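Local coordinates for beta-phenylalanine aminotransferase (Variovorax paradoxus, PDB 4AO9), which probably catalyses the pyridoxal-5'-phosphate-dependent transfer of the amino group of beta-phenylalanine to a keto-acid acceptor, as a class-III aminotransferase, at residues G130-L135 with A333-L338; S280-L285 with A302-L307. All blocks are in the same frame, centred on the assembly; numbering follows the deposited sequence.

Contact 1 (G130-L135 with A333-L338); sequences GRLARL and AGLTKL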
loop_
_atom_site.group_PDB
_atom_site.type_symbol
_atom_site.label_atom_id
_atom_site.label_comp_id
_atom_site.label_asym_id
_atom_site.label_seq_id
_atom_site.Cartn_x
_atom_site.Cartn_y
_atom_site.Cartn_z
ATOM N N GLY A 130 15.757 10.668 -0.665
ATOM C CA GLY A 130 16.142 11.812 0.159
ATOM C C GLY A 130 15.747 13.138 -0.459
ATOM O O GLY A 130 15.330 14.057 0.252
ATOM N N ARG A 131 15.841 13.223 -1.788
ATOM C CA ARG A 131 15.451 14.430 -2.532
ATOM C C ARG A 131 13.962 14.709 -2.344
ATOM O O ARG A 131 13.545 15.846 -2.101
ATOM C CB ARG A 131 15.721 14.255 -4.033
ATOM C CG ARG A 131 17.144 13.869 -4.406
ATOM C CD ARG A 131 17.300 13.932 -5.916
ATOM N NE ARG A 131 17.272 15.311 -6.402
ATOM C CZ ARG A 131 17.228 15.661 -7.685
ATOM N NH1 ARG A 131 17.190 14.730 -8.632
ATOM N NH2 ARG A 131 17.216 16.948 -8.021
ATOM N N LEU A 132 13.152 13.661 -2.445
ATOM C CA LEU A 132 11.718 13.836 -2.309
ATOM C C LEU A 132 11.347 14.117 -0.854
ATOM O O LEU A 132 10.500 14.976 -0.598
ATOM C CB LEU A 132 10.955 12.624 -2.859
ATOM C CG LEU A 132 9.425 12.693 -2.772
ATOM C CD1 LEU A 132 8.856 13.959 -3.474
ATOM C CD2 LEU A 132 8.758 11.416 -3.325
ATOM N N ALA A 133 11.982 13.420 0.096
ATOM C CA ALA A 133 11.727 13.699 1.510
ATOM C C ALA A 133 12.024 15.144 1.866
ATOM O O ALA A 133 11.200 15.799 2.516
ATOM C CB ALA A 133 12.519 12.754 2.403
ATOM N N ARG A 134 13.179 15.644 1.422
ATOM C CA ARG A 134 13.542 17.043 1.669
ATOM C C ARG A 134 12.532 18.014 1.055
ATOM O O ARG A 134 12.112 18.978 1.704
ATOM C CB ARG A 134 14.955 17.316 1.153
ATOM C CG ARG A 134 15.332 18.793 1.164
ATOM C CD ARG A 134 16.789 19.000 0.835
ATOM N NE ARG A 134 17.122 20.415 0.975
ATOM C CZ ARG A 134 18.356 20.912 0.991
ATOM N NH1 ARG A 134 19.411 20.113 0.872
ATOM N NH2 ARG A 134 18.532 22.221 1.133
ATOM N N LEU A 135 12.147 17.756 -0.192
ATOM C CA LEU A 135 11.176 18.599 -0.881
ATOM C C LEU A 135 9.867 18.676 -0.103
ATOM O O LEU A 135 9.305 19.761 0.081
ATOM C CB LEU A 135 10.915 18.065 -2.293
ATOM C CG LEU A 135 10.125 19.006 -3.208
ATOM C CD1 LEU A 135 10.941 20.242 -3.582
ATOM C CD2 LEU A 135 9.736 18.276 -4.465
ATOM N N ALA A 333 9.696 14.952 -9.716
ATOM C CA ALA A 333 9.468 15.620 -10.992
ATOM C C ALA A 333 8.141 16.375 -10.999
ATOM O O ALA A 333 8.072 17.526 -11.427
ATOM C CB ALA A 333 9.519 14.622 -12.122
ATOM N N GLY A 334 7.086 15.739 -10.503
ATOM C CA GLY A 334 5.764 16.356 -10.507
ATOM C C GLY A 334 5.704 17.613 -9.663
ATOM O O GLY A 334 5.193 18.651 -10.105
ATOM N N LEU A 335 6.241 17.533 -8.453
ATOM C CA LEU A 335 6.160 18.655 -7.528
ATOM C C LEU A 335 7.052 19.831 -7.912
ATOM O O LEU A 335 6.706 20.987 -7.631
ATOM C CB LEU A 335 6.443 18.202 -6.095
ATOM C CG LEU A 335 5.426 17.201 -5.528
ATOM C CD1 LEU A 335 5.899 16.673 -4.185
ATOM C CD2 LEU A 335 4.033 17.801 -5.415
ATOM N N THR A 336 8.188 19.541 -8.546
ATOM C CA THR A 336 9.124 20.613 -8.930
ATOM C C THR A 336 8.817 21.227 -10.292
ATOM O O THR A 336 9.044 22.430 -10.483
ATOM C CB THR A 336 10.599 20.162 -8.942
ATOM O OG1 THR A 336 10.762 19.050 -9.824
ATOM C CG2 THR A 336 11.086 19.780 -7.559
ATOM N N LYS A 337 8.311 20.420 -11.223
ATOM C CA LYS A 337 8.122 20.879 -12.608
ATOM C C LYS A 337 6.692 21.280 -12.945
ATOM O O LYS A 337 6.476 22.101 -13.851
ATOM C CB LYS A 337 8.618 19.833 -13.615
ATOM C CG LYS A 337 10.104 19.525 -13.509
ATOM C CD LYS A 337 10.534 18.471 -14.518
ATOM C CE LYS A 337 12.018 18.143 -14.383
ATOM N NZ LYS A 337 12.475 17.237 -15.479
ATOM N N LEU A 338 5.719 20.710 -12.236
ATOM C CA LEU A 338 4.320 20.882 -12.611
ATOM C C LEU A 338 3.445 21.408 -11.488
ATOM O O LEU A 338 2.936 22.520 -11.571
ATOM C CB LEU A 338 3.745 19.568 -13.159
ATOM C CG LEU A 338 4.370 19.056 -14.456
ATOM C CD1 LEU A 338 3.855 17.676 -14.791
ATOM C CD2 LEU A 338 4.080 20.046 -15.586
#
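L135 and L335 meet where helix 129-139 passes helix 325-337 in the pyridoxal-phosphate-binding domain of a class-III aminotransferase. The short axes come no closer than 10.9 Å and cross at 48°, a separation bridged by side chains alone; no hydrogen bond joins the two segments. L135 makes the largest share of the contact. Its CB leaves the helix toward the partner, and with CG anti to the backbone N (chi1 -169°) the branch is carried outward into the gap. CD2 then lodges between two neighbouring residues, 3.7 Å from L335 CB and 3.7 Å from T336 CG2, while CD1 leans on the same T336 methyl at 4.0 Å. One turn back, L132 runs at about a right angle to L335, and only their branch ends meet, L132 CD1 lying 4.1 Å from L335 CD1. L132 also packs on M328, further back on the partner helix 325-337, and on F148 of strand 145-149, which sets helix 129-139 against this edge strand of the large sheet. T336 divides its two branches between different tasks: OG1 is hydrogen-bonded to the backbone O of Y332, one turn earlier, whereas CG2, anti to the carbonyl carbon, is the branch presented to L135. L335 CD1 also approaches L135 CD2, at 4.2 Å.

Contact 2 (S280-L285 with A302-L307); sequences SDLTTL and ADVMAL
L282 reaches V304 and M305 with its two terminal methyls. Chi1 of -61° puts CG anti to its own carbonyl carbon, and chi2 of 170° extends CD1 and leaves CD2 on the flank, where it lies 3.9 Å from V304 CG1 and 4.2 Å from M305 SD. CD1 touches V304 alone of the two, with CG1 4.2 Å away. The valine offers this methyl because CG1 stands anti to the backbone N. M305 folds instead of extending: chi2 and chi3 both bend in the same sense, bringing the sulfur beside the leucine methyl, and the side chain also packs on F298. L282 belongs to the large mixed sheet of the class-III aminotransferase fold, in which strand 282-286 lies between strand 256-260 and its antiparallel neighbour 296-300; helix 302-305 begins just after the latter and packs back on L282. At the entry to strand 282-286, S280 OG donates a hydrogen bond to L282 O at 2.8 Å, approaching from above the carbonyl plane, 55° out of it. R301, just before helix 302-305, bridges the two segments: NH1 forms a salt bridge with D281 OD1 and NH2 one with D303 OD2.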
loop_
_atom_site.group_PDB
_atom_site.type_symbol
_atom_site.label_atom_id
_atom_site.label_comp_id
_atom_site.label_asym_id
_atom_site.label_seq_id
_atom_site.Cartn_x
_atom_site.Cartn_y
_atom_site.Cartn_z
ATOM N N SER A 280 -0.665 20.545 13.281
ATOM C CA SER A 280 -0.828 19.196 13.838
ATOM C C SER A 280 0.517 18.585 14.229
ATOM O O SER A 280 1.565 18.960 13.709
ATOM C CB SER A 280 -1.556 18.298 12.838
ATOM O OG SER A 280 -0.853 18.250 11.603
ATOM N N ASP A 281 0.471 17.632 15.161
ATOM C CA ASP A 281 1.662 16.904 15.589
ATOM C C ASP A 281 2.200 15.957 14.525
ATOM O O ASP A 281 3.418 15.777 14.413
ATOM C CB ASP A 281 1.370 16.139 16.871
ATOM C CG ASP A 281 0.954 17.058 17.987
ATOM O OD1 ASP A 281 1.860 17.639 18.627
ATOM O OD2 ASP A 281 -0.262 17.223 18.198
ATOM N N LEU A 282 1.290 15.368 13.748
ATOM C CA LEU A 282 1.633 14.576 12.561
ATOM C C LEU A 282 0.710 14.982 11.429
ATOM O O LEU A 282 -0.394 15.506 11.669
ATOM C CB LEU A 282 1.494 13.064 12.808
ATOM C CG LEU A 282 2.376 12.450 13.901
ATOM C CD1 LEU A 282 1.933 11.015 14.165
ATOM C CD2 LEU A 282 3.851 12.480 13.522
ATOM N N THR A 283 1.159 14.710 10.205
ATOM C CA THR A 283 0.395 14.949 8.999
ATOM C C THR A 283 0.590 13.741 8.096
ATOM O O THR A 283 1.709 13.235 7.961
ATOM C CB THR A 283 0.920 16.193 8.277
ATOM O OG1 THR A 283 0.730 17.332 9.131
ATOM C CG2 THR A 283 0.175 16.424 6.954
ATOM N N THR A 284 -0.495 13.303 7.464
ATOM C CA THR A 284 -0.384 12.261 6.446
ATOM C C THR A 284 -0.647 12.847 5.060
ATOM O O THR A 284 -1.409 13.813 4.901
ATOM C CB THR A 284 -1.303 11.078 6.738
ATOM O OG1 THR A 284 -2.657 11.542 6.842
ATOM C CG2 THR A 284 -0.884 10.398 8.057
ATOM N N LEU A 285 0.040 12.266 4.075
ATOM C CA LEU A 285 0.001 12.700 2.683
ATOM C C LEU A 285 -0.167 11.494 1.774
ATOM O O LEU A 285 0.122 10.361 2.160
ATOM C CB LEU A 285 1.320 13.391 2.325
ATOM C CG LEU A 285 1.692 14.647 3.099
ATOM C CD1 LEU A 285 3.134 15.030 2.747
ATOM C CD2 LEU A 285 0.743 15.794 2.781
ATOM N N ALA A 302 9.786 15.629 14.899
ATOM C CA ALA A 302 10.955 14.758 14.923
ATOM C C ALA A 302 10.977 13.840 16.155
ATOM O O ALA A 302 11.391 12.680 16.050
ATOM C CB ALA A 302 12.235 15.587 14.841
ATOM N N ASP A 303 10.503 14.319 17.303
ATOM C CA ASP A 303 10.531 13.471 18.499
ATOM C C ASP A 303 9.552 12.304 18.428
ATOM O O ASP A 303 9.812 11.249 18.999
ATOM C CB ASP A 303 10.409 14.271 19.822
ATOM C CG ASP A 303 9.069 14.985 19.984
ATOM O OD1 ASP A 303 8.377 15.242 18.979
ATOM O OD2 ASP A 303 8.711 15.314 21.141
ATOM N N VAL A 304 8.452 12.469 17.695
ATOM C CA VAL A 304 7.527 11.354 17.471
ATOM C C VAL A 304 8.096 10.422 16.405
ATOM O O VAL A 304 8.066 9.187 16.556
ATOM C CB VAL A 304 6.109 11.857 17.093
ATOM C CG1 VAL A 304 5.179 10.686 16.759
ATOM C CG2 VAL A 304 5.529 12.700 18.248
ATOM N N MET A 305 8.618 11.000 15.325
ATOM C CA MET A 305 9.193 10.193 14.248
ATOM C C MET A 305 10.429 9.404 14.701
ATOM O O MET A 305 10.772 8.378 14.096
ATOM C CB MET A 305 9.510 11.065 13.035
ATOM C CG MET A 305 8.263 11.644 12.347
ATOM S SD MET A 305 7.053 10.387 11.832
ATOM C CE MET A 305 7.985 9.505 10.566
ATOM N N ALA A 306 11.069 9.871 15.768
ATOM C CA ALA A 306 12.241 9.206 16.329
ATOM C C ALA A 306 11.933 7.784 16.792
ATOM O O ALA A 306 12.846 6.945 16.898
ATOM C CB ALA A 306 12.808 10.020 17.471
ATOM N N LEU A 307 10.653 7.497 17.037
ATOM C CA LEU A 307 10.259 6.135 17.398
ATOM C C LEU A 307 10.693 5.143 16.327
ATOM O O LEU A 307 10.897 3.965 16.627
ATOM C CB LEU A 307 8.747 6.045 17.587
ATOM C CG LEU A 307 8.193 6.729 18.833
ATOM C CD1 LEU A 307 6.673 6.665 18.846
ATOM C CD2 LEU A 307 8.785 6.092 20.072
#

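Overall arrangement
Contact 2 is nested within the chain loop that contact 1 closes, and helix 302-305 is followed in sequence by helix 325-337. The centres of the two contacts lie 20 Å apart and the nearest atoms about 8 Å, so the two do not touch. Both contacts border the seven-stranded sheet: contact 1 reaches edge strand 145-149 through L132, and contact 2 uses strand 282-286, with strand 296-300 between those two strands. Neither enters the cofactor pocket. The side chains of L132 and L282 are about 14 Å and 13 Å from a bound pyridoxal-5'-phosphate. A closer tie comes through T284, whose OG1 is hydrogen-bonded to the pocket residue N156.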